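Local structure of 3-oxoacyl-[acyl-carrier-protein] synthase 3 (Pseudomonas aeruginosa, 2X3E) at residues A[4-16]-A[163-177]. The protein probably catalyses the condensation of acetyl-CoA with malonyl-ACP that initiates fatty acid synthesis, as a homodimeric member of the thiolase-like superfamily. The protein carries 1 engineered substitution. Numbering follows the deposited sequence. Where two conformers were deposited one is given.
Sequences RAAVVCGLGSYLP and AVVLRAGDAEEEGAL
Val-7 and Arg-167 form a hydrogen-bonded antiparallel pair between strands 5-14 and 163-169, the outermost strand and its neighbour in a five-stranded mixed sheet of the thiolase-like fold. Their side chains lie on the same face: a chi1 of 173° turns Val-7 CG1 away from the backbone N and over the centre of the Arg-167 guanidinium plane, 4.0 Å from NH2. Glu-173, from the turn 170-173, meets that guanidinium at its edge, end-on, with Arg-167 NH2 2.6 Å from Glu-173 OE2 and NH1 bonded to OE1. OE1 also accepts from Asp-170 N through its anti lone pair, and Arg-167 NH1 reaches Ala-168 O in the guanidinium plane; together these bonds should limit rotation of both groups.

Farther along, Cys-9 and Gly-10 both face Val-165, a classic beta bulge. Cys-9 SG lies between its backbone N and carbonyl carbon (chi1 61°), which lays it 3.5 Å from Val-165 CG1. On the other face the side chains of Val-8 and Leu-166 cross at a slant, Val-8 CG2 lying 3.6 Å from Leu-166 CD2, and helix 114-127 packs against Leu-166. Where strand 5-14 begins and 163-169 ends, Ala-168 CB lies 3.4 Å above the Arg-4 guanidinium plane, offset toward its rim; Arg-4 NH2 forms a salt bridge with Asp-132.

The chain then returns beside strand 5-14: Val-8 N donates to Gly-175 O (2.9 Å), Leu-177 N to Ala-6 O, and a water accepts from Ala-6 N, its oxygen 2.9 Å from Leu-177 O, to which it donates.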
ATOM      1  N   ARG A   4      16.255  16.674  -8.101  1.00 27.54           N
ATOM      2  CA  ARG A   4      16.473  15.444  -7.288  1.00 25.83           C
ATOM      3  C   ARG A   4      15.705  14.246  -7.861  1.00 24.20           C
ATOM      4  O   ARG A   4      14.466  14.196  -7.828  1.00 24.88           O
ATOM      5  CB  ARG A   4      16.087  15.702  -5.833  1.00 26.73           C
ATOM      6  CG  ARG A   4      16.605  14.663  -4.860  1.00 26.36           C
ATOM      7  CD  ARG A   4      16.431  15.125  -3.419  1.00 28.32           C
ATOM      8  NE  ARG A   4      16.109  13.994  -2.547  1.00 27.85           N
ATOM      9  CZ  ARG A   4      16.921  13.452  -1.641  1.00 26.39           C
ATOM     10  NH1 ARG A   4      18.143  13.928  -1.426  1.00 25.55           N
ATOM     11  NH2 ARG A   4      16.493  12.420  -0.931  1.00 25.66           N
ATOM     12  N   ALA A   5      16.455  13.283  -8.395  1.00 21.91           N
ATOM     13  CA  ALA A   5      15.880  12.105  -9.029  1.00 20.06           C
ATOM     14  C   ALA A   5      16.031  10.884  -8.131  1.00 18.50           C
ATOM     15  O   ALA A   5      16.799  10.890  -7.164  1.00 17.48           O
ATOM     16  CB  ALA A   5      16.556  11.851 -10.370  1.00 19.77           C
ATOM     17  N   ALA A   6      15.285   9.838  -8.469  1.00 17.04           N
ATOM     18  CA  ALA A   6      15.448   8.527  -7.862  1.00 16.19           C
ATOM     19  C   ALA A   6      16.160   7.640  -8.866  1.00 15.60           C
ATOM     20  O   ALA A   6      15.682   7.482  -9.987  1.00 15.69           O
ATOM     21  CB  ALA A   6      14.096   7.938  -7.515  1.00 16.09           C
ATOM     22  N   VAL A   7      17.287   7.060  -8.455  1.00 15.27           N
ATOM     23  CA  VAL A   7      18.158   6.297  -9.342  1.00 15.31           C
ATOM     24  C   VAL A   7      18.253   4.825  -8.935  1.00 14.52           C
ATOM     25  O   VAL A   7      18.572   4.506  -7.792  1.00 14.72           O
ATOM     26  CB  VAL A   7      19.577   6.904  -9.351  1.00 15.84           C
ATOM     27  CG1 VAL A   7      20.527   6.025 -10.143  1.00 16.48           C
ATOM     28  CG2 VAL A   7      19.546   8.321  -9.913  1.00 16.99           C
ATOM     29  N   VAL A   8      17.992   3.929  -9.881  1.00 14.68           N
ATOM     30  CA  VAL A   8      18.180   2.493  -9.647  1.00 14.53           C
ATOM     31  C   VAL A   8      19.676   2.212  -9.488  1.00 14.81           C
ATOM     32  O   VAL A   8      20.477   2.622 -10.325  1.00 15.26           O
ATOM     33  CB  VAL A   8      17.615   1.638 -10.812  1.00 14.01           C
ATOM     34  CG1 VAL A   8      17.928   0.159 -10.600  1.00 14.66           C
ATOM     35  CG2 VAL A   8      16.109   1.844 -10.949  1.00 14.80           C
ATOM     36  N   CYS A   9      20.049   1.516  -8.415  1.00 15.29           N
ATOM     37  CA  CYS A   9      21.458   1.201  -8.159  1.00 16.59           C
ATOM     38  C   CYS A   9      21.714  -0.221  -7.645  1.00 16.76           C
ATOM     39  O   CYS A   9      22.850  -0.562  -7.354  1.00 17.37           O
ATOM     40  CB  CYS A   9      22.067   2.237  -7.202  1.00 17.33           C
ATOM     41  SG  CYS A   9      21.308   2.339  -5.574  1.00 18.90           S
ATOM     42  N   GLY A  10      20.676  -1.057  -7.584  1.00 16.61           N
ATOM     43  CA  GLY A  10      20.819  -2.437  -7.116  1.00 16.84           C
ATOM     44  C   GLY A  10      19.648  -3.300  -7.537  1.00 16.43           C
ATOM     45  O   GLY A  10      18.525  -2.811  -7.658  1.00 15.96           O
ATOM     46  N   LEU A  11      19.921  -4.582  -7.782  1.00 16.54           N
ATOM     47  CA  LEU A  11      18.896  -5.548  -8.178  1.00 15.87           C
ATOM     48  C   LEU A  11      19.176  -6.874  -7.493  1.00 15.95           C
ATOM     49  O   LEU A  11      20.325  -7.302  -7.400  1.00 16.39           O
ATOM     50  CB  LEU A  11      18.887  -5.737  -9.702  1.00 16.00           C
ATOM     51  CG  LEU A  11      17.886  -6.735 -10.299  1.00 16.57           C
ATOM     52  CD1 LEU A  11      16.468  -6.217 -10.206  1.00 15.79           C
ATOM     53  CD2 LEU A  11      18.242  -7.044 -11.747  1.00 17.13           C
ATOM     54  N   GLY A  12      18.121  -7.515  -7.010  1.00 15.40           N
ATOM     55  CA  GLY A  12      18.217  -8.856  -6.446  1.00 15.85           C
ATOM     56  C   GLY A  12      16.895  -9.571  -6.600  1.00 15.34           C
ATOM     57  O   GLY A  12      15.873  -8.953  -6.896  1.00 15.19           O
ATOM     58  N   SER A  13      16.914 -10.882  -6.426  1.00 15.45           N
ATOM     59  CA  SER A  13      15.699 -11.677  -6.567  1.00 15.00           C
ATOM     60  C   SER A  13      15.818 -12.985  -5.817  1.00 15.78           C
ATOM     61  O   SER A  13      16.919 -13.399  -5.436  1.00 16.24           O
ATOM     62  CB  SER A  13      15.411 -11.950  -8.041  1.00 14.56           C
ATOM     63  OG  SER A  13      16.362 -12.845  -8.595  1.00 14.90           O
ATOM     64  N   TYR A  14      14.673 -13.633  -5.619  1.00 15.62           N
ATOM     65  CA  TYR A  14      14.631 -14.960  -5.033  1.00 16.55           C
ATOM     66  C   TYR A  14      13.410 -15.724  -5.546  1.00 16.39           C
ATOM     67  O   TYR A  14      12.296 -15.196  -5.569  1.00 15.43           O
ATOM     68  CB  TYR A  14      14.607 -14.882  -3.503  1.00 17.23           C
ATOM     69  CG  TYR A  14      14.589 -16.245  -2.849  1.00 17.94           C
ATOM     70  CD1 TYR A  14      15.742 -17.018  -2.790  1.00 19.16           C
ATOM     71  CD2 TYR A  14      13.414 -16.770  -2.307  1.00 17.80           C
ATOM     72  CE1 TYR A  14      15.734 -18.279  -2.209  1.00 20.50           C
ATOM     73  CE2 TYR A  14      13.396 -18.035  -1.713  1.00 18.95           C
ATOM     74  CZ  TYR A  14      14.562 -18.779  -1.670  1.00 20.44           C
ATOM     75  OH  TYR A  14      14.572 -20.026  -1.089  1.00 21.74           O
ATOM     76  N   LEU A  15      13.648 -16.959  -5.971  1.00 17.61           N
ATOM     77  CA  LEU A  15      12.595 -17.875  -6.378  1.00 17.60           C
ATOM     78  C   LEU A  15      12.584 -19.048  -5.403  1.00 19.22           C
ATOM     79  O   LEU A  15      13.648 -19.568  -5.052  1.00 19.40           O
ATOM     80  CB  LEU A  15      12.862 -18.395  -7.791  1.00 17.77           C
ATOM     81  CG  LEU A  15      12.807 -17.378  -8.931  1.00 17.16           C
ATOM     82  CD1 LEU A  15      13.499 -17.935 -10.164  1.00 17.81           C
ATOM     83  CD2 LEU A  15      11.370 -16.978  -9.244  1.00 17.99           C
ATOM     84  N   PRO A  16      11.386 -19.471  -4.956  1.00 19.67           N
ATOM     85  CA  PRO A  16      11.348 -20.647  -4.096  1.00 21.49           C
ATOM     86  C   PRO A  16      11.873 -21.880  -4.824  1.00 22.64           C
ATOM     87  O   PRO A  16      11.818 -21.954  -6.053  1.00 21.96           O
ATOM     88  CB  PRO A  16       9.859 -20.800  -3.739  1.00 21.62           C
ATOM     89  CG  PRO A  16       9.112 -19.893  -4.637  1.00 20.18           C
ATOM     90  CD  PRO A  16      10.052 -18.886  -5.188  1.00 18.95           C
ATOM     91  N   ALA A 163      13.671  -7.394  -6.244  1.00 14.97           N
ATOM     92  CA  ALA A 163      13.894  -6.160  -5.505  1.00 14.66           C
ATOM     93  C   ALA A 163      14.906  -5.258  -6.194  1.00 14.62           C
ATOM     94  O   ALA A 163      15.855  -5.736  -6.835  1.00 14.92           O
ATOM     95  CB  ALA A 163      14.365  -6.482  -4.103  1.00 14.59           C
ATOM     96  N   VAL A 164      14.677  -3.955  -6.066  1.00 14.80           N
ATOM     97  CA  VAL A 164      15.634  -2.949  -6.486  1.00 14.81           C
ATOM     98  C   VAL A 164      15.940  -2.002  -5.333  1.00 14.75           C
ATOM     99  O   VAL A 164      15.110  -1.797  -4.436  1.00 14.34           O
ATOM    100  CB  VAL A 164      15.130  -2.119  -7.700  1.00 15.10           C
ATOM    101  CG1 VAL A 164      15.065  -2.972  -8.937  1.00 14.99           C
ATOM    102  CG2 VAL A 164      13.769  -1.473  -7.407  1.00 15.00           C
ATOM    103  N   VAL A 165      17.151  -1.451  -5.364  1.00 15.16           N
ATOM    104  CA  VAL A 165      17.557  -0.363  -4.483  1.00 15.33           C
ATOM    105  C   VAL A 165      17.528   0.925  -5.304  1.00 15.76           C
ATOM    106  O   VAL A 165      18.036   0.958  -6.434  1.00 15.39           O
ATOM    107  CB  VAL A 165      18.975  -0.582  -3.924  1.00 15.88           C
ATOM    108  CG1 VAL A 165      19.463   0.650  -3.149  1.00 15.38           C
ATOM    109  CG2 VAL A 165      19.013  -1.835  -3.042  1.00 16.05           C
ATOM    110  N   LEU A 166      16.902   1.960  -4.744  1.00 16.01           N
ATOM    111  CA  LEU A 166      16.882   3.297  -5.331  1.00 16.94           C
ATOM    112  C   LEU A 166      17.642   4.243  -4.414  1.00 16.75           C
ATOM    113  O   LEU A 166      17.599   4.094  -3.192  1.00 17.07           O
ATOM    114  CB  LEU A 166      15.449   3.805  -5.483  1.00 17.15           C
ATOM    115  CG  LEU A 166      14.504   3.042  -6.405  1.00 18.87           C
ATOM    116  CD1 LEU A 166      13.068   3.489  -6.168  1.00 20.20           C
ATOM    117  CD2 LEU A 166      14.893   3.245  -7.859  1.00 19.93           C
ATOM    118  N   ARG A 167      18.351   5.202  -4.998  1.00 17.00           N
ATOM    119  CA  ARG A 167      19.034   6.241  -4.222  1.00 17.34           C
ATOM    120  C   ARG A 167      18.747   7.615  -4.799  1.00 17.33           C
ATOM    121  O   ARG A 167      18.414   7.744  -5.972  1.00 17.13           O
ATOM    122  CB  ARG A 167      20.551   6.007  -4.213  1.00 18.14           C
ATOM    123  CG  ARG A 167      21.228   6.143  -5.576  1.00 18.80           C
ATOM    124  CD  ARG A 167      22.745   6.215  -5.436  1.00 19.98           C
ATOM    125  NE  ARG A 167      23.438   6.161  -6.723  1.00 21.23           N
ATOM    126  CZ  ARG A 167      23.525   7.163  -7.597  1.00 22.16           C
ATOM    127  NH1 ARG A 167      22.942   8.338  -7.365  1.00 22.24           N
ATOM    128  NH2 ARG A 167      24.197   6.979  -8.727  1.00 22.92           N
ATOM    129  N   ALA A 168      18.895   8.643  -3.973  1.00 17.77           N
ATOM    130  CA  ALA A 168      18.871  10.013  -4.459  1.00 18.48           C
ATOM    131  C   ALA A 168      20.007  10.219  -5.459  1.00 19.44           C
ATOM    132  O   ALA A 168      21.122   9.724  -5.265  1.00 19.62           O
ATOM    133  CB  ALA A 168      19.001  11.003  -3.295  1.00 18.77           C
ATOM    134  N   GLY A 169      19.712  10.940  -6.534  1.00 19.96           N
ATOM    135  CA  GLY A 169      20.705  11.237  -7.554  1.00 21.35           C
ATOM    136  C   GLY A 169      20.274  12.380  -8.445  1.00 22.26           C
ATOM    137  O   GLY A 169      19.383  13.162  -8.080  1.00 22.32           O
ATOM    138  N   ASP A 170      20.928  12.486  -9.600  1.00 23.57           N
ATOM    139  CA  ASP A 170      20.608  13.520 -10.582  0.50 24.33           C
ATOM    140  C   ASP A 170      19.834  12.892 -11.733  1.00 23.96           C
ATOM    141  O   ASP A 170      20.028  11.719 -12.060  1.00 23.87           O
ATOM    142  CB  ASP A 170      21.883  14.196 -11.100  0.50 25.56           C
ATOM    143  CG  ASP A 170      21.599  15.499 -11.828  0.50 27.04           C
ATOM    144  OD1 ASP A 170      20.432  15.948 -11.819  0.50 28.47           O
ATOM    145  OD2 ASP A 170      22.538  16.079 -12.409  0.50 29.59           O
ATOM    146  N   ALA A 171      18.963  13.683 -12.355  1.00 24.31           N
ATOM    147  CA  ALA A 171      18.141  13.206 -13.469  1.00 24.25           C
ATOM    148  C   ALA A 171      18.954  12.776 -14.699  1.00 24.79           C
ATOM    149  O   ALA A 171      18.450  12.025 -15.524  1.00 24.19           O
ATOM    150  CB  ALA A 171      17.115  14.263 -13.862  1.00 24.79           C
ATOM    151  N   GLU A 172      20.198  13.249 -14.819  1.00 25.68           N
ATOM    152  CA  GLU A 172      21.069  12.868 -15.946  1.00 26.61           C
ATOM    153  C   GLU A 172      21.849  11.555 -15.732  1.00 25.84           C
ATOM    154  O   GLU A 172      22.500  11.063 -16.660  1.00 26.36           O
ATOM    155  CB  GLU A 172      22.025  14.014 -16.294  1.00 28.14           C
ATOM    156  CG  GLU A 172      23.183  14.222 -15.316  1.00 31.03           C
ATOM    157  CD  GLU A 172      23.875  15.566 -15.497  1.00 35.26           C
ATOM    158  OE1 GLU A 172      23.673  16.224 -16.548  1.00 38.38           O
ATOM    159  OE2 GLU A 172      24.628  15.971 -14.581  1.00 39.02           O
ATOM    160  N   GLU A 173      21.782  10.985 -14.527  1.00 24.42           N
ATOM    161  CA  GLU A 173      22.454   9.709 -14.244  1.00 23.73           C
ATOM    162  C   GLU A 173      21.715   8.539 -14.875  1.00 22.64           C
ATOM    163  O   GLU A 173      20.488   8.487 -14.834  1.00 21.85           O
ATOM    164  CB  GLU A 173      22.533   9.450 -12.740  1.00 23.20           C
ATOM    165  CG  GLU A 173      23.443  10.376 -11.991  1.00 24.64           C
ATOM    166  CD  GLU A 173      23.607   9.949 -10.560  1.00 24.56           C
ATOM    167  OE1 GLU A 173      22.860  10.458  -9.696  1.00 23.58           O
ATOM    168  OE2 GLU A 173      24.460   9.074 -10.308  1.00 25.79           O
ATOM    169  N   GLU A 174      22.463   7.586 -15.432  1.00 22.23           N
ATOM    170  CA  GLU A 174      21.871   6.315 -15.828  1.00 21.56           C
ATOM    171  C   GLU A 174      21.126   5.763 -14.627  1.00 19.98           C
ATOM    172  O   GLU A 174      21.641   5.807 -13.507  1.00 19.65           O
ATOM    173  CB  GLU A 174      22.942   5.307 -16.242  1.00 22.14           C
ATOM    174  CG  GLU A 174      23.622   5.619 -17.553  1.00 24.78           C
ATOM    175  CD  GLU A 174      24.750   4.649 -17.873  1.00 26.74           C
ATOM    176  OE1 GLU A 174      25.135   3.843 -16.995  1.00 28.34           O
ATOM    177  OE2 GLU A 174      25.258   4.695 -19.007  1.00 30.32           O
ATOM    178  N   GLY A 175      19.916   5.265 -14.858  1.00 18.41           N
ATOM    179  CA  GLY A 175      19.127   4.624 -13.805  1.00 17.45           C
ATOM    180  C   GLY A 175      18.091   5.523 -13.167  1.00 16.57           C
ATOM    181  O   GLY A 175      17.239   5.051 -12.418  1.00 16.40           O
ATOM    182  N   ALA A 176      18.167   6.822 -13.446  1.00 16.51           N
ATOM    183  CA  ALA A 176      17.160   7.761 -12.973  1.00 16.10           C
ATOM    184  C   ALA A 176      15.820   7.458 -13.633  1.00 15.67           C
ATOM    185  O   ALA A 176      15.745   7.219 -14.839  1.00 15.68           O
ATOM    186  CB  ALA A 176      17.577   9.193 -13.259  1.00 16.09           C
ATOM    187  N   LEU A 177      14.764   7.466 -12.832  1.00 15.58           N
ATOM    188  CA  LEU A 177      13.420   7.239 -13.346  1.00 15.43           C
ATOM    189  C   LEU A 177      12.991   8.517 -14.063  1.00 16.17           C
ATOM    190  O   LEU A 177      12.894   9.568 -13.440  1.00 16.94           O
ATOM    191  CB  LEU A 177      12.460   6.896 -12.205  1.00 14.91           C
ATOM    192  CG  LEU A 177      12.859   5.736 -11.293  1.00 15.11           C
ATOM    193  CD1 LEU A 177      11.788   5.530 -10.230  1.00 15.04           C
ATOM    194  CD2 LEU A 177      13.109   4.455 -12.072  1.00 14.91           C
TER
HETATM  195  O   HOH W   1      17.846  15.891 -11.068  1.00 22.11           O
HETATM  196  O   HOH W   2      18.841  16.741  -8.887  1.00 45.48           O
HETATM  197  O   HOH W   3      13.288  10.237 -10.628  1.00 10.57           O